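Side-chain contacts in glutathione S-transferase (PDB 4MP4), which probably acts as a glutathione S-transferase, joining the thiol of glutathione to electrophilic substrates as a two-subunit enzyme: residues Q15-Y20 and V123-P128; L172-L177 and K189-Q194; E142-V147 and A168-M173; A76-L81 and T88-K93. All blocks are in the same frame, centred on the assembly; numbering follows the deposited sequence.

Interaction 1 (Q15-Y20 and V123-P128); sequences QFLSPY and VIFIQP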
loop_
_atom_site.group_PDB
_atom_site.type_symbol
_atom_site.label_atom_id
_atom_site.label_comp_id
_atom_site.label_asym_id
_atom_site.label_seq_id
_atom_site.Cartn_x
_atom_site.Cartn_y
_atom_site.Cartn_z
ATOM N N GLN A 15 9.612 0.144 -20.903
ATOM C CA GLN A 15 8.484 0.397 -21.781
ATOM C C GLN A 15 7.520 1.432 -21.218
ATOM O O GLN A 15 6.489 1.694 -21.819
ATOM C CB GLN A 15 7.738 -0.897 -22.086
ATOM C CG GLN A 15 8.254 -1.685 -23.277
ATOM C CD GLN A 15 7.600 -3.040 -23.348
ATOM O OE1 GLN A 15 6.747 -3.292 -24.207
ATOM N NE2 GLN A 15 7.965 -3.919 -22.413
ATOM N N PHE A 16 7.855 2.000 -20.062
ATOM C CA PHE A 16 7.040 3.040 -19.425
ATOM C C PHE A 16 5.587 2.635 -19.179
ATOM O O PHE A 16 4.698 3.474 -19.230
ATOM C CB PHE A 16 7.062 4.317 -20.260
ATOM C CG PHE A 16 8.354 5.056 -20.198
ATOM C CD1 PHE A 16 9.507 4.526 -20.791
ATOM C CD2 PHE A 16 8.431 6.283 -19.554
ATOM C CE1 PHE A 16 10.718 5.201 -20.730
ATOM C CE2 PHE A 16 9.640 6.977 -19.499
ATOM C CZ PHE A 16 10.786 6.431 -20.086
ATOM N N LEU A 17 5.356 1.354 -18.914
ATOM C CA LEU A 17 4.014 0.831 -18.689
ATOM C C LEU A 17 3.600 0.898 -17.226
ATOM O O LEU A 17 2.433 0.708 -16.906
ATOM C CB LEU A 17 3.922 -0.627 -19.144
ATOM C CG LEU A 17 4.182 -0.952 -20.615
ATOM C CD1 LEU A 17 3.912 -2.410 -20.860
ATOM C CD2 LEU A 17 3.318 -0.082 -21.537
ATOM N N SER A 18 4.553 1.153 -16.339
ATOM C CA SER A 18 4.286 1.126 -14.909
ATOM C C SER A 18 3.388 2.268 -14.447
ATOM O O SER A 18 3.692 3.431 -14.677
ATOM C CB SER A 18 5.596 1.168 -14.119
ATOM O OG SER A 18 5.336 1.368 -12.744
ATOM N N PRO A 19 2.279 1.937 -13.774
ATOM C CA PRO A 19 1.391 2.978 -13.245
ATOM C C PRO A 19 1.994 3.686 -12.007
ATOM O O PRO A 19 1.670 4.846 -11.744
ATOM C CB PRO A 19 0.131 2.189 -12.869
ATOM C CG PRO A 19 0.680 0.817 -12.489
ATOM C CD PRO A 19 1.804 0.574 -13.461
ATOM N N TYR A 20 2.861 3.004 -11.264
ATOM C CA TYR A 20 3.465 3.614 -10.076
ATOM C C TYR A 20 4.653 4.511 -10.421
ATOM O O TYR A 20 4.851 5.530 -9.773
ATOM C CB TYR A 20 3.808 2.544 -9.028
ATOM C CG TYR A 20 2.674 1.563 -8.936
ATOM C CD1 TYR A 20 1.427 1.960 -8.456
ATOM C CD2 TYR A 20 2.819 0.266 -9.404
ATOM C CE1 TYR A 20 0.367 1.078 -8.426
ATOM C CE2 TYR A 20 1.764 -0.623 -9.377
ATOM C CZ TYR A 20 0.544 -0.214 -8.887
ATOM O OH TYR A 20 -0.501 -1.097 -8.877
ATOM N N VAL A 123 -3.305 -1.863 -22.259
ATOM C CA VAL A 123 -4.544 -1.460 -22.927
ATOM C C VAL A 123 -4.660 0.060 -23.104
ATOM O O VAL A 123 -5.255 0.531 -24.088
ATOM C CB VAL A 123 -5.808 -2.056 -22.254
ATOM C CG1 VAL A 123 -5.587 -3.533 -21.959
ATOM C CG2 VAL A 123 -6.180 -1.304 -20.988
ATOM N N ILE A 124 -4.052 0.819 -22.189
ATOM C CA ILE A 124 -4.009 2.280 -22.287
ATOM C C ILE A 124 -2.984 2.753 -23.322
ATOM O O ILE A 124 -3.238 3.690 -24.074
ATOM C CB ILE A 124 -3.664 2.939 -20.917
ATOM C CG1 ILE A 124 -4.709 2.582 -19.861
ATOM C CG2 ILE A 124 -3.486 4.456 -21.052
ATOM C CD1 ILE A 124 -4.289 2.950 -18.456
ATOM N N PHE A 125 -1.834 2.092 -23.370
ATOM C CA PHE A 125 -0.707 2.599 -24.158
ATOM C C PHE A 125 -0.428 1.863 -25.470
ATOM O O PHE A 125 0.277 2.384 -26.326
ATOM C CB PHE A 125 0.580 2.608 -23.313
ATOM C CG PHE A 125 0.503 3.479 -22.079
ATOM C CD1 PHE A 125 0.349 4.851 -22.188
ATOM C CD2 PHE A 125 0.609 2.924 -20.811
ATOM C CE1 PHE A 125 0.287 5.657 -21.045
ATOM C CE2 PHE A 125 0.553 3.721 -19.670
ATOM C CZ PHE A 125 0.402 5.085 -19.787
ATOM N N ILE A 126 -0.951 0.652 -25.636
ATOM C CA ILE A 126 -0.604 -0.140 -26.820
ATOM C C ILE A 126 -1.821 -0.572 -27.663
ATOM O O ILE A 126 -1.961 -0.173 -28.803
ATOM C CB ILE A 126 0.288 -1.328 -26.425
ATOM C CG1 ILE A 126 1.469 -0.800 -25.597
ATOM C CG2 ILE A 126 0.794 -2.021 -27.649
ATOM C CD1 ILE A 126 2.397 -1.838 -25.050
ATOM N N GLN A 127 -2.712 -1.363 -27.092
ATOM C CA GLN A 127 -3.898 -1.814 -27.809
ATOM C C GLN A 127 -4.849 -2.472 -26.826
ATOM O O GLN A 127 -4.418 -3.019 -25.819
ATOM C CB GLN A 127 -3.530 -2.804 -28.910
ATOM C CG GLN A 127 -2.604 -3.892 -28.443
ATOM C CD GLN A 127 -2.694 -5.134 -29.287
ATOM O OE1 GLN A 127 -3.724 -5.412 -29.894
ATOM N NE2 GLN A 127 -1.620 -5.898 -29.324
ATOM N N PRO A 128 -6.152 -2.414 -27.112
ATOM C CA PRO A 128 -7.138 -3.003 -26.200
ATOM C C PRO A 128 -7.034 -4.528 -26.122
ATOM O O PRO A 128 -6.389 -5.151 -26.969
ATOM C CB PRO A 128 -8.475 -2.603 -26.822
ATOM C CG PRO A 128 -8.167 -1.448 -27.691
ATOM C CD PRO A 128 -6.791 -1.704 -28.228
#
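L17 meets both F125 and I126 through a single methyl, CD2. This carbon lies 4.0 Å from CD1 of I126 and 4.1 Å from CD2 of F125, where it approaches the ring obliquely. The L17 and F125 side chains run alongside each other with opposed directions, while L17 and I126 lie nearly perpendicular. Leucine suits the spot because it is long enough to bring that one methyl to both neighbours and offers them only apolar surface. With CG of L17 anti to the carbonyl carbon (chi1 -61°), the branch reaches across although its CB does not aim at the other segment. A looser approach comes from the carbonyl O of F16, 4.2 Å from CE2 of F125. The contact bridges the two domains of the GST fold: the turn leading into helix 19-30 belongs to the thioredoxin-like domain, and the end of helix 122-125 to the helical one. CG2 of I124 lies over the centre of one face of the F125 ring, 3.9 Å above it. D13 positions the 15-20 turn by accepting from the backbone N-H groups of L17 and S18, and T121 OG1 bonds the L17 carbonyl. S18 is the N-cap of helix 19-30, its OG bonded to A21 N and weakly to Y20 N.

Interaction 2 (L172-L177 and K189-Q194); sequences LMLQRL and KNYALQ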
loop_
_atom_site.group_PDB
_atom_site.type_symbol
_atom_site.label_atom_id
_atom_site.label_comp_id
_atom_site.label_asym_id
_atom_site.label_seq_id
_atom_site.Cartn_x
_atom_site.Cartn_y
_atom_site.Cartn_z
ATOM N N LEU A 172 -5.964 7.071 -14.107
ATOM C CA LEU A 172 -5.259 5.983 -14.778
ATOM C C LEU A 172 -6.059 4.690 -14.620
ATOM O O LEU A 172 -6.224 3.932 -15.572
ATOM C CB LEU A 172 -3.813 5.829 -14.286
ATOM C CG LEU A 172 -3.069 4.664 -14.956
ATOM C CD1 LEU A 172 -1.580 4.989 -15.126
ATOM C CD2 LEU A 172 -3.287 3.283 -14.216
ATOM N N MET A 173 -6.563 4.460 -13.414
ATOM C CA MET A 173 -7.388 3.287 -13.130
ATOM C C MET A 173 -8.597 3.258 -14.034
ATOM O O MET A 173 -8.897 2.224 -14.629
ATOM C CB MET A 173 -7.832 3.267 -11.667
ATOM C CG MET A 173 -8.436 1.948 -11.238
ATOM S SD MET A 173 -7.341 0.498 -11.377
ATOM C CE MET A 173 -6.404 0.562 -9.859
ATOM N N LEU A 174 -9.285 4.390 -14.150
ATOM C CA LEU A 174 -10.459 4.465 -15.018
ATOM C C LEU A 174 -10.094 4.274 -16.498
ATOM O O LEU A 174 -10.857 3.685 -17.265
ATOM C CB LEU A 174 -11.207 5.784 -14.806
ATOM C CG LEU A 174 -11.991 5.956 -13.503
ATOM C CD1 LEU A 174 -12.363 7.418 -13.293
ATOM C CD2 LEU A 174 -13.237 5.115 -13.555
ATOM N N GLN A 175 -8.909 4.754 -16.875
ATOM C CA GLN A 175 -8.433 4.683 -18.242
ATOM C C GLN A 175 -8.212 3.245 -18.691
ATOM O O GLN A 175 -8.322 2.943 -19.879
ATOM C CB GLN A 175 -7.156 5.514 -18.419
ATOM C CG GLN A 175 -7.408 7.024 -18.660
ATOM C CD GLN A 175 -7.961 7.328 -20.056
ATOM O OE1 GLN A 175 -8.928 6.716 -20.505
ATOM N NE2 GLN A 175 -7.337 8.269 -20.745
ATOM N N ARG A 176 -7.920 2.364 -17.740
ATOM C CA ARG A 176 -7.769 0.941 -18.025
ATOM C C ARG A 176 -9.052 0.420 -18.645
ATOM O O ARG A 176 -9.040 -0.469 -19.490
ATOM C CB ARG A 176 -7.456 0.142 -16.741
ATOM C CG ARG A 176 -6.223 0.610 -16.016
ATOM C CD ARG A 176 -6.031 -0.072 -14.654
ATOM N NE ARG A 176 -5.105 -1.173 -14.831
ATOM C CZ ARG A 176 -3.909 -1.253 -14.276
ATOM N NH1 ARG A 176 -3.501 -0.321 -13.441
ATOM N NH2 ARG A 176 -3.143 -2.295 -14.541
ATOM N N LEU A 177 -10.166 1.001 -18.234
ATOM C CA LEU A 177 -11.467 0.586 -18.722
ATOM C C LEU A 177 -11.858 1.371 -19.970
ATOM O O LEU A 177 -12.298 0.807 -20.977
ATOM C CB LEU A 177 -12.497 0.809 -17.625
ATOM C CG LEU A 177 -12.453 -0.190 -16.476
ATOM C CD1 LEU A 177 -13.304 0.309 -15.318
ATOM C CD2 LEU A 177 -12.948 -1.552 -16.973
ATOM N N LYS A 189 -15.942 9.464 -17.588
ATOM C CA LYS A 189 -15.073 9.703 -18.743
ATOM C C LYS A 189 -14.620 11.156 -18.746
ATOM O O LYS A 189 -13.433 11.449 -18.896
ATOM C CB LYS A 189 -15.781 9.382 -20.055
ATOM C CG LYS A 189 -15.897 7.890 -20.333
ATOM C CD LYS A 189 -16.629 7.641 -21.631
ATOM C CE LYS A 189 -16.923 6.174 -21.850
ATOM N NZ LYS A 189 -17.760 5.990 -23.075
ATOM N N ASN A 190 -15.569 12.065 -18.566
ATOM C CA ASN A 190 -15.253 13.486 -18.468
ATOM C C ASN A 190 -14.190 13.774 -17.403
ATOM O O ASN A 190 -13.226 14.487 -17.676
ATOM C CB ASN A 190 -16.519 14.313 -18.211
ATOM C CG ASN A 190 -17.422 14.389 -19.432
ATOM O OD1 ASN A 190 -16.964 14.274 -20.576
ATOM N ND2 ASN A 190 -18.716 14.589 -19.196
ATOM N N TYR A 191 -14.370 13.205 -16.206
ATOM C CA TYR A 191 -13.389 13.332 -15.131
ATOM C C TYR A 191 -12.027 12.806 -15.551
ATOM O O TYR A 191 -11.013 13.486 -15.415
ATOM C CB TYR A 191 -13.833 12.564 -13.879
ATOM C CG TYR A 191 -12.747 12.501 -12.817
ATOM C CD1 TYR A 191 -12.423 13.624 -12.060
ATOM C CD2 TYR A 191 -12.047 11.324 -12.576
ATOM C CE1 TYR A 191 -11.435 13.580 -11.100
ATOM C CE2 TYR A 191 -11.063 11.262 -11.610
ATOM C CZ TYR A 191 -10.749 12.397 -10.874
ATOM O OH TYR A 191 -9.754 12.360 -9.916
ATOM N N ALA A 192 -12.012 11.581 -16.059
ATOM C CA ALA A 192 -10.760 10.944 -16.436
ATOM C C ALA A 192 -10.058 11.695 -17.571
ATOM O O ALA A 192 -8.864 11.923 -17.500
ATOM C CB ALA A 192 -11.010 9.504 -16.820
ATOM N N LEU A 193 -10.807 12.097 -18.602
ATOM C CA LEU A 193 -10.212 12.780 -19.751
ATOM C C LEU A 193 -9.568 14.084 -19.329
ATOM O O LEU A 193 -8.463 14.414 -19.742
ATOM C CB LEU A 193 -11.249 13.048 -20.852
ATOM C CG LEU A 193 -10.844 14.166 -21.842
ATOM C CD1 LEU A 193 -9.663 13.773 -22.757
ATOM C CD2 LEU A 193 -12.033 14.681 -22.672
ATOM N N GLN A 194 -10.277 14.827 -18.500
ATOM C CA GLN A 194 -9.754 16.072 -17.996
ATOM C C GLN A 194 -8.496 15.824 -17.169
ATOM O O GLN A 194 -7.506 16.543 -17.299
ATOM C CB GLN A 194 -10.812 16.806 -17.178
ATOM C CG GLN A 194 -10.226 17.927 -16.362
ATOM C CD GLN A 194 -11.271 18.776 -15.670
ATOM O OE1 GLN A 194 -10.931 19.687 -14.917
ATOM N NE2 GLN A 194 -12.547 18.490 -15.927
#
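Two neighbouring helices of the all-helical GST domain, 165-178 and 186-196, pack here through L174 on one and Y191 and A192 on the other. They come close at L174 and A192, whose CA atoms are 6.6 Å apart. Alanine is the apt residue for such an approach: its one methyl, CB, rests 4.2 Å from CB of L174 and takes up little depth. The longer reach belongs to the other pair. L174 CD1 lies 4.0 Å from CD2 of Y191, at the edge of the ring and near its plane, with the leucine set roughly square to the tyrosine. CG of Y191 stands anti to its backbone N (chi1 171°), which brings the CD2 edge of the ring up to L174. Its hydroxyl hydrogen-bonds D167 OD1, early in helix 165-178, and L170 of that helix also touches the ring. Tyrosine thus does two jobs: its carbon edge adds to an apolar seam, while its buried polar end is satisfied by a carboxylate, a bond that probably fixes how the ring is set.

Interaction 3 (E142-V147 and A168-M173); sequences EKLFFV and AELALM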
loop_
_atom_site.group_PDB
_atom_site.type_symbol
_atom_site.label_atom_id
_atom_site.label_comp_id
_atom_site.label_asym_id
_atom_site.label_seq_id
_atom_site.Cartn_x
_atom_site.Cartn_y
_atom_site.Cartn_z
ATOM N N GLU A 142 -17.247 -2.230 -11.094
ATOM C CA GLU A 142 -18.423 -1.632 -10.461
ATOM C C GLU A 142 -18.095 -0.992 -9.116
ATOM O O GLU A 142 -18.624 0.073 -8.765
ATOM C CB GLU A 142 -19.534 -2.676 -10.285
ATOM C CG GLU A 142 -20.368 -2.882 -11.530
ATOM C CD GLU A 142 -21.112 -1.616 -11.947
ATOM O OE1 GLU A 142 -21.386 -0.754 -11.071
ATOM O OE2 GLU A 142 -21.417 -1.481 -13.151
ATOM N N LYS A 143 -17.226 -1.661 -8.364
ATOM C CA LYS A 143 -16.778 -1.154 -7.085
ATOM C C LYS A 143 -15.997 0.145 -7.280
ATOM O O LYS A 143 -16.145 1.085 -6.510
ATOM C CB LYS A 143 -15.944 -2.214 -6.385
ATOM C CG LYS A 143 -15.761 -1.972 -4.921
ATOM C CD LYS A 143 -15.097 -3.180 -4.300
ATOM C CE LYS A 143 -14.416 -2.831 -2.985
ATOM N NZ LYS A 143 -13.247 -3.724 -2.765
ATOM N N LEU A 144 -15.186 0.190 -8.330
ATOM C CA LEU A 144 -14.473 1.389 -8.728
ATOM C C LEU A 144 -15.445 2.509 -9.091
ATOM O O LEU A 144 -15.274 3.649 -8.657
ATOM C CB LEU A 144 -13.542 1.092 -9.926
ATOM C CG LEU A 144 -12.826 2.290 -10.568
ATOM C CD1 LEU A 144 -11.851 2.937 -9.571
ATOM C CD2 LEU A 144 -12.096 1.921 -11.858
ATOM N N PHE A 145 -16.451 2.189 -9.898
ATOM C CA PHE A 145 -17.437 3.189 -10.303
ATOM C C PHE A 145 -18.201 3.704 -9.084
ATOM O O PHE A 145 -18.484 4.898 -8.970
ATOM C CB PHE A 145 -18.450 2.618 -11.300
ATOM C CG PHE A 145 -17.853 2.155 -12.602
ATOM C CD1 PHE A 145 -16.692 2.721 -13.096
ATOM C CD2 PHE A 145 -18.482 1.148 -13.344
ATOM C CE1 PHE A 145 -16.150 2.287 -14.300
ATOM C CE2 PHE A 145 -17.953 0.712 -14.541
ATOM C CZ PHE A 145 -16.790 1.283 -15.026
ATOM N N PHE A 146 -18.563 2.790 -8.189
ATOM C CA PHE A 146 -19.308 3.160 -6.994
ATOM C C PHE A 146 -18.534 4.193 -6.184
ATOM O O PHE A 146 -19.036 5.283 -5.912
ATOM C CB PHE A 146 -19.625 1.929 -6.137
ATOM C CG PHE A 146 -20.281 2.261 -4.821
ATOM C CD1 PHE A 146 -21.662 2.397 -4.732
ATOM C CD2 PHE A 146 -19.515 2.444 -3.672
ATOM C CE1 PHE A 146 -22.263 2.709 -3.521
ATOM C CE2 PHE A 146 -20.109 2.755 -2.454
ATOM C CZ PHE A 146 -21.482 2.887 -2.381
ATOM N N VAL A 147 -17.298 3.851 -5.839
ATOM C CA VAL A 147 -16.419 4.718 -5.055
ATOM C C VAL A 147 -16.112 6.065 -5.717
ATOM O O VAL A 147 -16.170 7.105 -5.072
ATOM C CB VAL A 147 -15.102 3.989 -4.704
ATOM C CG1 VAL A 147 -14.149 4.918 -3.936
ATOM C CG2 VAL A 147 -15.400 2.722 -3.896
ATOM N N ALA A 168 -4.674 11.729 -10.351
ATOM C CA ALA A 168 -3.911 11.114 -11.427
ATOM C C ALA A 168 -3.984 9.580 -11.324
ATOM O O ALA A 168 -4.025 8.877 -12.346
ATOM C CB ALA A 168 -2.464 11.615 -11.425
ATOM N N GLU A 169 -4.037 9.075 -10.094
ATOM C CA GLU A 169 -4.066 7.631 -9.857
ATOM C C GLU A 169 -5.431 7.040 -10.223
ATOM O O GLU A 169 -5.511 5.948 -10.787
ATOM C CB GLU A 169 -3.720 7.300 -8.400
ATOM C CG GLU A 169 -2.332 7.735 -7.949
ATOM C CD GLU A 169 -2.168 7.714 -6.415
ATOM O OE1 GLU A 169 -3.188 7.606 -5.713
ATOM O OE2 GLU A 169 -1.029 7.805 -5.913
ATOM N N LEU A 170 -6.501 7.765 -9.892
ATOM C CA LEU A 170 -7.854 7.315 -10.181
ATOM C C LEU A 170 -8.110 7.352 -11.681
ATOM O O LEU A 170 -8.644 6.400 -12.247
ATOM C CB LEU A 170 -8.889 8.181 -9.448
ATOM C CG LEU A 170 -10.368 7.825 -9.676
ATOM C CD1 LEU A 170 -10.708 6.431 -9.131
ATOM C CD2 LEU A 170 -11.273 8.860 -9.039
ATOM N N ALA A 171 -7.727 8.451 -12.322
ATOM C CA ALA A 171 -7.868 8.565 -13.771
ATOM C C ALA A 171 -7.192 7.407 -14.499
ATOM O O ALA A 171 -7.777 6.832 -15.409
ATOM C CB ALA A 171 -7.335 9.898 -14.284
ATOM N N LEU A 172 -5.964 7.071 -14.107
ATOM C CA LEU A 172 -5.259 5.983 -14.778
ATOM C C LEU A 172 -6.059 4.690 -14.620
ATOM O O LEU A 172 -6.224 3.932 -15.572
ATOM C CB LEU A 172 -3.813 5.829 -14.286
ATOM C CG LEU A 172 -3.069 4.664 -14.956
ATOM C CD1 LEU A 172 -1.580 4.989 -15.126
ATOM C CD2 LEU A 172 -3.287 3.283 -14.216
ATOM N N MET A 173 -6.563 4.460 -13.414
ATOM C CA MET A 173 -7.388 3.287 -13.130
ATOM C C MET A 173 -8.597 3.258 -14.034
ATOM O O MET A 173 -8.897 2.224 -14.629
ATOM C CB MET A 173 -7.832 3.267 -11.667
ATOM C CG MET A 173 -8.436 1.948 -11.238
ATOM S SD MET A 173 -7.341 0.498 -11.377
ATOM C CE MET A 173 -6.404 0.562 -9.859
#
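L170 is the first residue of 168-173 to touch the other helix, its CD1 lying 3.7 Å from CD1 of L144. Its CB does not aim at helix 135-151, but with CG anti to the backbone N (chi1 179°) one methyl is carried over to meet the tip of the other leucine, and the two side chains meet at a slant. L159 packs against L170 as well. One turn further on, the CB of M173 faces helix 135-151. Its CG, rather than its sulfur, makes the contact, 3.7 Å from L144 CD2 and 3.9 Å from L144 CD1, so the methylene is straddled by the leucine fork. The methionine chain then bends at chi2 (60°) and chi3 (84°), which turns the sulfur away from L144; M173 also packs on L108, L112 and L115. An unbranched, flexible side chain suits this bend. L144 is also touched by L174 and L177, so it inserts among four residues spaced i, i+3, i+4 and i+7 on helix 165-178, consistent with knobs-into-holes packing. No hydrogen bond or charge joins the two segments. Adhesion between these two helices of the C-terminal domain therefore rests on dispersion and the removal of apolar surface from water, and the fit depends on how the L144 fork sits around the M173 methylene.

Interaction 4 (A76-L81 and T88-K93); sequences AILEYL and TAIYPK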
loop_
_atom_site.group_PDB
_atom_site.type_symbol
_atom_site.label_atom_id
_atom_site.label_comp_id
_atom_site.label_asym_id
_atom_site.label_seq_id
_atom_site.Cartn_x
_atom_site.Cartn_y
_atom_site.Cartn_z
ATOM N N ALA A 76 5.446 5.149 -0.551
ATOM C CA ALA A 76 6.576 5.481 0.300
ATOM C C ALA A 76 7.336 6.645 -0.308
ATOM O O ALA A 76 7.670 7.605 0.386
ATOM C CB ALA A 76 7.495 4.280 0.454
ATOM N N ILE A 77 7.617 6.554 -1.610
ATOM C CA ILE A 77 8.378 7.590 -2.294
ATOM C C ILE A 77 7.662 8.935 -2.220
ATOM O O ILE A 77 8.284 9.952 -1.892
ATOM C CB ILE A 77 8.694 7.209 -3.763
ATOM C CG1 ILE A 77 9.750 6.095 -3.805
ATOM C CG2 ILE A 77 9.199 8.414 -4.541
ATOM C CD1 ILE A 77 9.896 5.427 -5.151
ATOM N N LEU A 78 6.356 8.933 -2.486
ATOM C CA LEU A 78 5.563 10.161 -2.417
ATOM C C LEU A 78 5.600 10.795 -1.020
ATOM O O LEU A 78 5.883 11.994 -0.873
ATOM C CB LEU A 78 4.110 9.913 -2.861
ATOM C CG LEU A 78 3.914 9.664 -4.354
ATOM C CD1 LEU A 78 2.573 9.025 -4.646
ATOM C CD2 LEU A 78 4.067 10.968 -5.115
ATOM N N GLU A 79 5.329 9.975 -0.007
ATOM C CA GLU A 79 5.350 10.410 1.382
ATOM C C GLU A 79 6.691 11.077 1.715
ATOM O O GLU A 79 6.757 12.112 2.392
ATOM C CB GLU A 79 5.091 9.210 2.297
ATOM C CG GLU A 79 4.077 9.465 3.394
ATOM C CD GLU A 79 2.647 9.410 2.904
ATOM O OE1 GLU A 79 2.077 8.302 2.886
ATOM O OE2 GLU A 79 2.082 10.468 2.554
ATOM N N TYR A 80 7.757 10.487 1.191
ATOM C CA TYR A 80 9.110 10.974 1.400
ATOM C C TYR A 80 9.324 12.336 0.740
ATOM O O TYR A 80 10.009 13.206 1.278
ATOM C CB TYR A 80 10.079 9.931 0.850
ATOM C CG TYR A 80 11.499 10.350 0.812
ATOM C CD1 TYR A 80 12.203 10.566 1.983
ATOM C CD2 TYR A 80 12.152 10.517 -0.390
ATOM C CE1 TYR A 80 13.515 10.951 1.960
ATOM C CE2 TYR A 80 13.475 10.905 -0.425
ATOM C CZ TYR A 80 14.150 11.120 0.753
ATOM O OH TYR A 80 15.471 11.506 0.729
ATOM N N LEU A 81 8.710 12.520 -0.421
ATOM C CA LEU A 81 8.785 13.776 -1.144
ATOM C C LEU A 81 8.006 14.887 -0.434
ATOM O O LEU A 81 8.444 16.043 -0.413
ATOM C CB LEU A 81 8.276 13.591 -2.583
ATOM C CG LEU A 81 9.180 12.811 -3.556
ATOM C CD1 LEU A 81 8.627 12.843 -4.991
ATOM C CD2 LEU A 81 10.610 13.333 -3.521
ATOM N N THR A 88 4.695 22.324 -0.915
ATOM C CA THR A 88 4.090 22.026 -2.204
ATOM C C THR A 88 3.390 20.683 -2.107
ATOM O O THR A 88 3.770 19.710 -2.766
ATOM C CB THR A 88 5.121 21.978 -3.330
ATOM O OG1 THR A 88 6.157 21.046 -2.990
ATOM C CG2 THR A 88 5.709 23.362 -3.550
ATOM N N ALA A 89 2.359 20.644 -1.274
ATOM C CA ALA A 89 1.670 19.407 -0.978
ATOM C C ALA A 89 0.945 18.890 -2.219
ATOM O O ALA A 89 0.393 19.667 -3.001
ATOM C CB ALA A 89 0.700 19.608 0.181
ATOM N N ILE A 90 0.968 17.575 -2.401
ATOM C CA ILE A 90 0.214 16.943 -3.480
ATOM C C ILE A 90 -0.840 16.013 -2.883
ATOM O O ILE A 90 -1.352 15.136 -3.557
ATOM C CB ILE A 90 1.127 16.192 -4.469
ATOM C CG1 ILE A 90 1.901 15.086 -3.765
ATOM C CG2 ILE A 90 2.109 17.158 -5.144
ATOM C CD1 ILE A 90 2.890 14.393 -4.665
ATOM N N TYR A 91 -1.129 16.233 -1.599
ATOM C CA TYR A 91 -2.269 15.666 -0.888
ATOM C C TYR A 91 -3.055 16.836 -0.295
ATOM O O TYR A 91 -2.497 17.904 -0.088
ATOM C CB TYR A 91 -1.804 14.733 0.240
ATOM C CG TYR A 91 -1.188 13.460 -0.261
ATOM C CD1 TYR A 91 -1.983 12.422 -0.743
ATOM C CD2 TYR A 91 0.184 13.296 -0.285
ATOM C CE1 TYR A 91 -1.424 11.256 -1.220
ATOM C CE2 TYR A 91 0.752 12.123 -0.762
ATOM C CZ TYR A 91 -0.063 11.108 -1.224
ATOM O OH TYR A 91 0.492 9.953 -1.699
ATOM N N PRO A 92 -4.352 16.635 -0.013
ATOM C CA PRO A 92 -5.171 17.734 0.510
ATOM C C PRO A 92 -4.600 18.247 1.837
ATOM O O PRO A 92 -3.871 17.503 2.509
ATOM C CB PRO A 92 -6.535 17.071 0.739
ATOM C CG PRO A 92 -6.519 15.845 -0.136
ATOM C CD PRO A 92 -5.113 15.374 -0.116
ATOM N N LYS A 93 -4.902 19.492 2.209
ATOM C CA LYS A 93 -4.334 20.031 3.446
ATOM C C LYS A 93 -5.139 19.658 4.701
ATOM O O LYS A 93 -4.561 19.444 5.751
ATOM C CB LYS A 93 -4.033 21.540 3.364
ATOM C CG LYS A 93 -5.248 22.433 3.281
ATOM C CD LYS A 93 -4.858 23.901 3.173
ATOM C CE LYS A 93 -6.020 24.737 2.633
ATOM N NZ LYS A 93 -6.485 24.263 1.289
#
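The flat groups are the Y91 ring and the E79 carboxylate, whose planes lie 35° apart. E79 OE2 approaches the ring obliquely, 3.9 Å from CE2 of Y91, while A101 and E82 also touch the tyrosine. At the far end of the ring, the hydroxyl lies against the root and one branch of L78: Y91 OH is 3.8 Å from L78 CB and 3.7 Å from L78 CD1. Its polar need is met by a hydrogen bond with Q105. The other leucine methyl, CD2, meets I90 CD1 at 3.6 Å, one chain lying across the other. I90 reaches it with CG1 between the backbone N and the carbonyl carbon (chi1 61°). Thus helix 74-84 is fastened to the linker that leads into helix 95-110, the connection between the two GST domains. The linker backbone is held too, I90 N bonding E82 OE1. E79 OE2 forms a salt bridge with R102 NE of the same chain. R102 of the second subunit packs on E79, which sets this contact beside the dimer interface. Burying a carboxylate costs hydration, which the salt bridge probably repays and which would favour the charged form, while leucine and isoleucine supply the apolar part.

Interactions 2 and 3 form one continuous block, their centres 8 Å apart, in which helix 165-178 is gripped by helix 135-151 and by helix 186-196. Interaction 1 touches that block, where V123 and I124 pack along L172-R176 and P19 on L172, and ties it to the thioredoxin-like domain. Interaction 4 stands on the other side of the chain's centre, 24 Å from interaction 1 between centres, and meets interaction 3 only through E169 and L78. Along the chain it is nested within the loop that interaction 1 closes; interactions 3 and 2 follow. The two domains are thus joined both near the linker and dimer side and, separately, at the turn before helix 19-30.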